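PDB 3EUW: Myo-inositol dehydrogenase, which probably catalyses the NAD+-dependent oxidation of myo-inositol at its C2 hydroxyl. Local coordinates for residues Leu149-Arg154 with Ile176-Met181; Asp162-Ser167 with Ser201-Glu206; Ala317-Glu322 with Arg328-Asn333. All coordinates share one frame; numbering follows the deposited sequence.

All three contacts belong to the beta-sheet part of the subunit, distinct from the parallel-sheet Rossmann fold. Contact 1 joins strand 146-154 to helix 169-185, and contact 3 joins helix 307-326 to strand 330-331, an outermost strand of the same mixed sheet; their centres are 16 Å apart. They touch through Leu179, whose CD1 lies 3.5 Å from Ala317 N, so two helices on the sheet pack against each other. Contact 2 lies about 21 Å from contact 1, centre to centre, and its segments alternate with those of contact 1 along the chain. Contact 3 comes last. Contacts 1 and 3 also touch a second subunit of the tetramer.

Contact 1. Residues Leu149-Arg154 with Ile176-Met181; sequences LVIISR and IHDLDM
Asp178 lays its carboxylate over the side of Ile151 and reaches Ser153, joining helix 169-185 to strand 146-154 of the mixed sheet in the C-terminal domain of this Gfo/Idh/MocA-family protein. The short axes run nearly antiparallel, at 158°, with a closest approach of 9.8 Å, a spacing consistent with a helix lying on one face of a sheet. Alternation along the strand supplies the evidence for which face: Leu149, Ile151 and Ser153 direct their CB atoms to the helix, whereas Ile152 points the opposite way and packs on Glu242 of a second subunit.

Ile151 and Asp178 run past one another in opposite senses. Ile151 CG2, anti to the backbone N with CG1 beside that nitrogen (chi1 -55°), passes 3.3 Å from Asp178 OD1. The other branch ends in Ile151 CD1, which meets CG of Met181, a selenomethionine, at 3.8 Å. The bend of Met181 at chi2 turns the selenium away from the strand, and the bend at chi3 sets only the terminal methyl; the methylene, not the heavy atom, is therefore the apolar partner here.

All four residues that touch are buried, so the carboxylate needs polar company. Ser153 OG donates to Asp178 OD1, a bond of 2.6 Å that ties sheet to helix. Arg125 forms a long, weak ion pair with the same oxygen. Strands 224-230 and 238-245 flank the site, where Ile227 touches Asp178 and Leu241 touches Met181. The serine hydroxyl reaches OD1 from the syn side, 21° out of the carboxylate plane, while Asp178 OD2 stays 3.5 Å from Ser153 OG.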
# COMPACT_ATOMS: atom_id res chain seq x y z
N LEU A 149 -5.58 18.01 12.07
CA LEU A 149 -4.18 17.67 11.82
C LEU A 149 -3.85 16.59 12.85
O LEU A 149 -3.87 16.85 14.05
CB LEU A 149 -3.30 18.91 12.02
CG LEU A 149 -1.83 18.78 11.61
CD1 LEU A 149 -1.71 18.46 10.12
CD2 LEU A 149 -1.11 20.08 11.92
N VAL A 150 -3.58 15.38 12.38
CA VAL A 150 -3.29 14.27 13.27
C VAL A 150 -1.84 13.86 13.14
O VAL A 150 -1.38 13.50 12.06
CB VAL A 150 -4.20 13.08 12.97
CG1 VAL A 150 -3.93 11.96 13.96
CG2 VAL A 150 -5.66 13.52 13.02
N ILE A 151 -1.12 13.93 14.25
CA ILE A 151 0.29 13.60 14.26
C ILE A 151 0.58 12.45 15.20
O ILE A 151 0.12 12.43 16.33
CB ILE A 151 1.11 14.84 14.68
CG1 ILE A 151 0.76 16.01 13.75
CG2 ILE A 151 2.61 14.54 14.61
CD1 ILE A 151 1.43 17.35 14.09
N ILE A 152 1.32 11.47 14.70
CA ILE A 152 1.67 10.31 15.51
C ILE A 152 3.16 10.11 15.47
O ILE A 152 3.73 9.72 14.44
CB ILE A 152 0.96 9.04 15.02
CG1 ILE A 152 -0.56 9.23 15.11
CG2 ILE A 152 1.43 7.83 15.84
CD1 ILE A 152 -1.38 8.05 14.59
N SER A 153 3.79 10.40 16.61
CA SER A 153 5.21 10.25 16.77
C SER A 153 5.51 9.29 17.92
O SER A 153 5.03 9.47 19.05
CB SER A 153 5.84 11.61 17.07
OG SER A 153 5.59 12.55 16.03
N ARG A 154 6.28 8.26 17.62
CA ARG A 154 6.66 7.30 18.65
C ARG A 154 8.14 7.00 18.52
O ARG A 154 8.61 6.56 17.47
CB ARG A 154 5.84 6.02 18.51
CG ARG A 154 4.34 6.24 18.67
CD ARG A 154 3.57 4.95 18.36
NE ARG A 154 2.16 5.03 18.74
CZ ARG A 154 1.16 4.61 17.97
NH1 ARG A 154 1.39 4.07 16.77
NH2 ARG A 154 -0.08 4.75 18.40
N ILE A 176 7.50 18.74 21.78
CA ILE A 176 7.86 20.06 21.27
C ILE A 176 8.02 20.05 19.74
O ILE A 176 7.62 21.01 19.07
CB ILE A 176 9.16 20.60 21.95
CG1 ILE A 176 9.29 22.11 21.72
CG2 ILE A 176 10.38 19.90 21.42
CD1 ILE A 176 10.40 22.76 22.55
N HIS A 177 8.61 19.00 19.18
CA HIS A 177 8.75 18.95 17.72
C HIS A 177 7.36 18.90 17.05
O HIS A 177 7.13 19.54 16.02
CB HIS A 177 9.58 17.74 17.28
CG HIS A 177 11.06 17.97 17.30
ND1 HIS A 177 11.89 17.44 18.26
CD2 HIS A 177 11.87 18.64 16.44
CE1 HIS A 177 13.14 17.76 17.99
NE2 HIS A 177 13.15 18.49 16.89
N ASP A 178 6.45 18.14 17.63
CA ASP A 178 5.10 18.02 17.08
C ASP A 178 4.32 19.32 17.27
O ASP A 178 3.46 19.66 16.47
CB ASP A 178 4.35 16.87 17.76
CG ASP A 178 5.06 15.54 17.61
OD1 ASP A 178 5.32 15.12 16.47
OD2 ASP A 178 5.35 14.91 18.64
N LEU A 179 4.60 20.02 18.36
CA LEU A 179 3.92 21.28 18.63
C LEU A 179 4.34 22.32 17.60
O LEU A 179 3.54 23.15 17.19
CB LEU A 179 4.26 21.76 20.04
CG LEU A 179 3.63 20.85 21.11
CD1 LEU A 179 4.22 21.20 22.46
CD2 LEU A 179 2.09 21.02 21.10
N ASP A 180 5.60 22.27 17.19
CA ASP A 180 6.07 23.21 16.19
C ASP A 180 5.48 22.85 14.82
O ASP A 180 5.10 23.73 14.05
CB ASP A 180 7.60 23.22 16.08
CG ASP A 180 8.09 24.13 14.96
OD1 ASP A 180 8.03 25.37 15.15
OD2 ASP A 180 8.51 23.63 13.90
N MSE A 181 5.43 21.56 14.53
CA MSE A 181 4.88 21.10 13.25
C MSE A 181 3.43 21.59 13.19
O MSE A 181 2.94 22.03 12.14
CB MSE A 181 4.95 19.58 13.18
CG MSE A 181 4.19 18.95 12.02
SE MSE A 181 5.13 19.43 10.39
CE MSE A 181 6.89 18.64 10.65

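Contact 2. Residues Asp162-Ser167 with Ser201-Glu206; sequences DYIAGS and SQEIAE
Ile164 spans the gap between helix 161-166 and the short helix 202-206, two peripheral helices of the C-terminal domain. Its CB is directed at the second helix. From there CG2 lies anti to the backbone N, and CG1 sits beside that nitrogen (chi1 -61°). Neither of these two branch atoms comes within 4.2 Å of the facing segment; the chain continues straight past CG1, and the terminal methyl does the touching. Ile164 CD1 meets Glu203 OE1 at 3.5 Å and also lies close to CD and CG of that glutamate. A looser apolar approach brings Ile164 CD1 to 4.3 Å from Ile204 CG1.

Glu203 arrives at an angle to the isoleucine. Its CB does not point at Ile164, yet CG stands anti to the backbone N and the chain stays extended beyond it, carrying the carboxylate to the methyl. The CA atoms nearest each other across the segments, those of Ile164 and Ile204, remain 7.4 Å apart, evidence that side-chain ends rather than backbones make this contact.

Each helix is tied up locally. Ser201 is the N-cap of helix 202-206: its OG accepts from Ile204 N at 2.8 Å with an N-H...O angle of 165°. On the other side, Ile164 O takes two donors, Ser167 N and Ser167 OG, the hydroxyl tilted 20° from the carbonyl plane. Phe207, the residue after segment 201-206, also packs on Ile164. With 119 Å² buried in total and a methyl set against the aliphatic stem and carboxylate of an acid, the chemistry implies limited van der Waals packing between the helices, while the hydrogen bonds of these residues run within each segment or to other neighbours, not from one helix to the other.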
# COMPACT_ATOMS: atom_id res chain seq x y z
N ASP A 162 20.57 9.34 32.04
CA ASP A 162 21.13 10.68 32.21
C ASP A 162 20.49 11.72 31.30
O ASP A 162 20.38 12.89 31.66
CB ASP A 162 22.65 10.67 31.98
CG ASP A 162 23.37 9.69 32.89
OD1 ASP A 162 22.94 9.51 34.06
OD2 ASP A 162 24.38 9.09 32.45
N TYR A 163 20.06 11.30 30.11
CA TYR A 163 19.43 12.22 29.18
C TYR A 163 18.02 12.52 29.68
O TYR A 163 17.59 13.67 29.72
CB TYR A 163 19.35 11.64 27.77
CG TYR A 163 18.79 12.61 26.76
CD1 TYR A 163 19.61 13.57 26.16
CD2 TYR A 163 17.43 12.63 26.46
CE1 TYR A 163 19.08 14.52 25.28
CE2 TYR A 163 16.89 13.56 25.59
CZ TYR A 163 17.72 14.50 25.00
OH TYR A 163 17.18 15.43 24.14
N ILE A 164 17.29 11.48 30.06
CA ILE A 164 15.94 11.65 30.57
C ILE A 164 15.95 12.61 31.75
O ILE A 164 15.12 13.51 31.84
CB ILE A 164 15.35 10.30 31.03
CG1 ILE A 164 15.27 9.33 29.85
CG2 ILE A 164 13.96 10.51 31.62
CD1 ILE A 164 14.81 7.94 30.22
N ALA A 165 16.90 12.41 32.66
CA ALA A 165 17.03 13.24 33.86
C ALA A 165 16.97 14.74 33.58
O ALA A 165 16.29 15.48 34.29
CB ALA A 165 18.32 12.90 34.59
N GLY A 166 17.69 15.20 32.57
CA GLY A 166 17.68 16.62 32.27
C GLY A 166 16.91 17.04 31.02
O GLY A 166 17.10 18.15 30.54
N SER A 167 16.05 16.16 30.51
CA SER A 167 15.28 16.45 29.30
C SER A 167 14.13 17.44 29.49
O SER A 167 13.65 18.04 28.54
CB SER A 167 14.72 15.14 28.71
OG SER A 167 13.76 14.57 29.59
N SER A 201 7.41 2.09 31.09
CA SER A 201 8.71 2.47 31.62
C SER A 201 8.83 2.79 33.12
O SER A 201 8.25 3.76 33.60
CB SER A 201 9.24 3.64 30.80
OG SER A 201 10.46 4.13 31.30
N GLN A 202 9.59 1.98 33.85
CA GLN A 202 9.81 2.22 35.28
C GLN A 202 10.74 3.43 35.40
O GLN A 202 10.63 4.26 36.30
CB GLN A 202 10.49 1.01 35.95
CG GLN A 202 9.71 -0.31 35.95
CD GLN A 202 9.69 -1.00 34.60
OE1 GLN A 202 10.57 -0.79 33.77
NE2 GLN A 202 8.71 -1.86 34.40
N GLU A 203 11.67 3.51 34.46
CA GLU A 203 12.65 4.59 34.40
C GLU A 203 12.00 5.97 34.20
O GLU A 203 12.32 6.92 34.91
CB GLU A 203 13.61 4.29 33.26
CG GLU A 203 14.69 5.30 33.04
CD GLU A 203 15.65 4.84 31.96
OE1 GLU A 203 15.17 4.47 30.86
OE2 GLU A 203 16.88 4.85 32.21
N ILE A 204 11.10 6.07 33.22
CA ILE A 204 10.42 7.35 32.97
C ILE A 204 9.53 7.71 34.16
O ILE A 204 9.44 8.88 34.54
CB ILE A 204 9.59 7.28 31.65
CG1 ILE A 204 10.55 7.22 30.45
CG2 ILE A 204 8.63 8.48 31.54
CD1 ILE A 204 9.85 6.99 29.13
N ALA A 205 8.88 6.72 34.75
CA ALA A 205 8.03 6.93 35.91
C ALA A 205 8.89 7.41 37.10
O ALA A 205 8.45 8.18 37.94
CB ALA A 205 7.30 5.63 36.26
N GLU A 206 10.13 6.93 37.14
CA GLU A 206 11.06 7.30 38.20
C GLU A 206 11.35 8.81 38.21
O GLU A 206 11.59 9.41 39.26
CB GLU A 206 12.36 6.50 38.02
CG GLU A 206 13.60 7.09 38.69
CD GLU A 206 14.87 6.26 38.46
OE1 GLU A 206 15.12 5.85 37.31
OE2 GLU A 206 15.63 6.04 39.43

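Contact 3. Residues Ala317-Glu322 with Arg328-Asn333; sequences ANACLE and RTVTLN
Val330 and Ala319 have the most surface buried here, followed by Glu322, and they hold the end of helix 307-326 against the short edge strand 330-331. Their CA atoms make the register: those of Ala319 and Val330 stand 6.4 Å apart, a close backbone approach that a small alanine side chain allows. Ala319 CB touches two partners, Leu332 CD2 at 3.9 Å and Val330 CG1 at 4.2 Å, so hydrophobic residues two positions apart, Val330 in the strand and Leu332 in the loop after it, converge on one alanine.

The two methyls of Val330 divide the work. With CG1 anti to the backbone N (chi1 173°), CG2 falls beside that nitrogen and faces the helix backbone and Glu322 instead. Val330 CG2 lies 3.8 Å from Ala319 O. Glu322 OE1 is 3.7 Å from the same Val330 CG2. The glutamate crosses the valine at roughly a right angle, bent at chi2, which brings its carboxylate over the exposed margin of the contact.

Water continues the contact there: one molecule donates to Glu322 OE1 at 2.7 Å and accepts a weak bond from Arg328 NE. The charged groups themselves do not meet, since Glu322 OE1 and Arg328 NH2 are 5.1 Å apart, so any electrostatic attraction probably acts at a distance and through this water.

Strand 330-331 pairs with strand 189-197 through Val330 and Val192, and Ala319 also packs on Val192. On another side of helix 307-326, Cys320 and Leu321 meet Phe171, so this helix packs both on the edge of the sheet and against helix 169-185.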
# COMPACT_ATOMS: atom_id res chain seq x y z
N ALA A 317 4.54 23.61 24.95
CA ALA A 317 4.94 22.43 25.71
C ALA A 317 4.63 22.67 27.20
O ALA A 317 4.14 21.77 27.89
CB ALA A 317 6.42 22.12 25.50
N ASN A 318 4.89 23.87 27.69
CA ASN A 318 4.61 24.15 29.10
C ASN A 318 3.11 24.10 29.34
O ASN A 318 2.65 23.60 30.37
CB ASN A 318 5.17 25.52 29.53
CG ASN A 318 6.69 25.51 29.63
OD1 ASN A 318 7.30 24.46 29.81
ND2 ASN A 318 7.30 26.69 29.53
N ALA A 319 2.33 24.59 28.38
CA ALA A 319 0.88 24.56 28.52
C ALA A 319 0.41 23.11 28.56
O ALA A 319 -0.51 22.78 29.31
CB ALA A 319 0.21 25.31 27.38
N CYS A 320 1.06 22.26 27.76
CA CYS A 320 0.71 20.83 27.72
C CYS A 320 0.92 20.18 29.07
O CYS A 320 0.03 19.53 29.59
CB CYS A 320 1.57 20.07 26.69
SG CYS A 320 1.12 20.30 24.96
N LEU A 321 2.12 20.37 29.64
CA LEU A 321 2.45 19.80 30.94
C LEU A 321 1.46 20.26 31.99
O LEU A 321 0.99 19.45 32.80
CB LEU A 321 3.87 20.23 31.36
CG LEU A 321 4.35 19.72 32.73
CD1 LEU A 321 4.37 18.21 32.74
CD2 LEU A 321 5.74 20.26 33.03
N GLU A 322 1.14 21.54 31.99
CA GLU A 322 0.20 22.08 32.97
C GLU A 322 -1.19 21.46 32.80
O GLU A 322 -1.86 21.15 33.79
CB GLU A 322 0.12 23.60 32.82
CG GLU A 322 0.12 24.34 34.15
CD GLU A 322 -1.27 24.69 34.59
OE1 GLU A 322 -2.04 25.19 33.74
OE2 GLU A 322 -1.60 24.49 35.77
N ARG A 328 -7.41 19.78 32.81
CA ARG A 328 -8.26 20.78 32.18
C ARG A 328 -7.57 21.44 30.99
O ARG A 328 -6.35 21.40 30.85
CB ARG A 328 -8.66 21.86 33.19
CG ARG A 328 -7.62 22.94 33.37
CD ARG A 328 -8.03 23.96 34.42
NE ARG A 328 -7.23 25.16 34.26
CZ ARG A 328 -7.57 26.21 33.51
NH1 ARG A 328 -8.71 26.22 32.85
NH2 ARG A 328 -6.75 27.24 33.41
N THR A 329 -8.37 22.06 30.14
CA THR A 329 -7.84 22.74 28.97
C THR A 329 -7.19 24.05 29.44
O THR A 329 -7.63 24.66 30.42
CB THR A 329 -8.97 23.03 27.96
OG1 THR A 329 -9.52 21.78 27.51
CG2 THR A 329 -8.45 23.80 26.77
N VAL A 330 -6.12 24.45 28.75
CA VAL A 330 -5.40 25.68 29.09
C VAL A 330 -5.55 26.72 27.98
O VAL A 330 -5.26 26.45 26.82
CB VAL A 330 -3.88 25.39 29.31
CG1 VAL A 330 -3.10 26.69 29.48
CG2 VAL A 330 -3.68 24.52 30.54
N THR A 331 -6.00 27.92 28.35
CA THR A 331 -6.16 29.02 27.40
C THR A 331 -4.87 29.82 27.38
O THR A 331 -4.47 30.40 28.39
CB THR A 331 -7.33 29.94 27.80
OG1 THR A 331 -8.56 29.22 27.72
CG2 THR A 331 -7.40 31.14 26.87
N LEU A 332 -4.21 29.85 26.23
CA LEU A 332 -2.94 30.55 26.07
C LEU A 332 -2.99 32.05 26.32
O LEU A 332 -2.11 32.61 26.97
CB LEU A 332 -2.39 30.29 24.67
CG LEU A 332 -2.04 28.82 24.43
CD1 LEU A 332 -1.70 28.61 22.96
CD2 LEU A 332 -0.87 28.44 25.31
N ASN A 333 -4.02 32.72 25.80
CA ASN A 333 -4.15 34.16 25.99
C ASN A 333 -5.49 34.54 26.61
O ASN A 333 -6.51 34.62 25.92
CB ASN A 333 -3.97 34.88 24.65
CG ASN A 333 -2.61 34.61 24.02
OD1 ASN A 333 -1.57 34.86 24.62
ND2 ASN A 333 -2.62 34.10 22.79
O HOH W 1 -4.68 24.61 34.22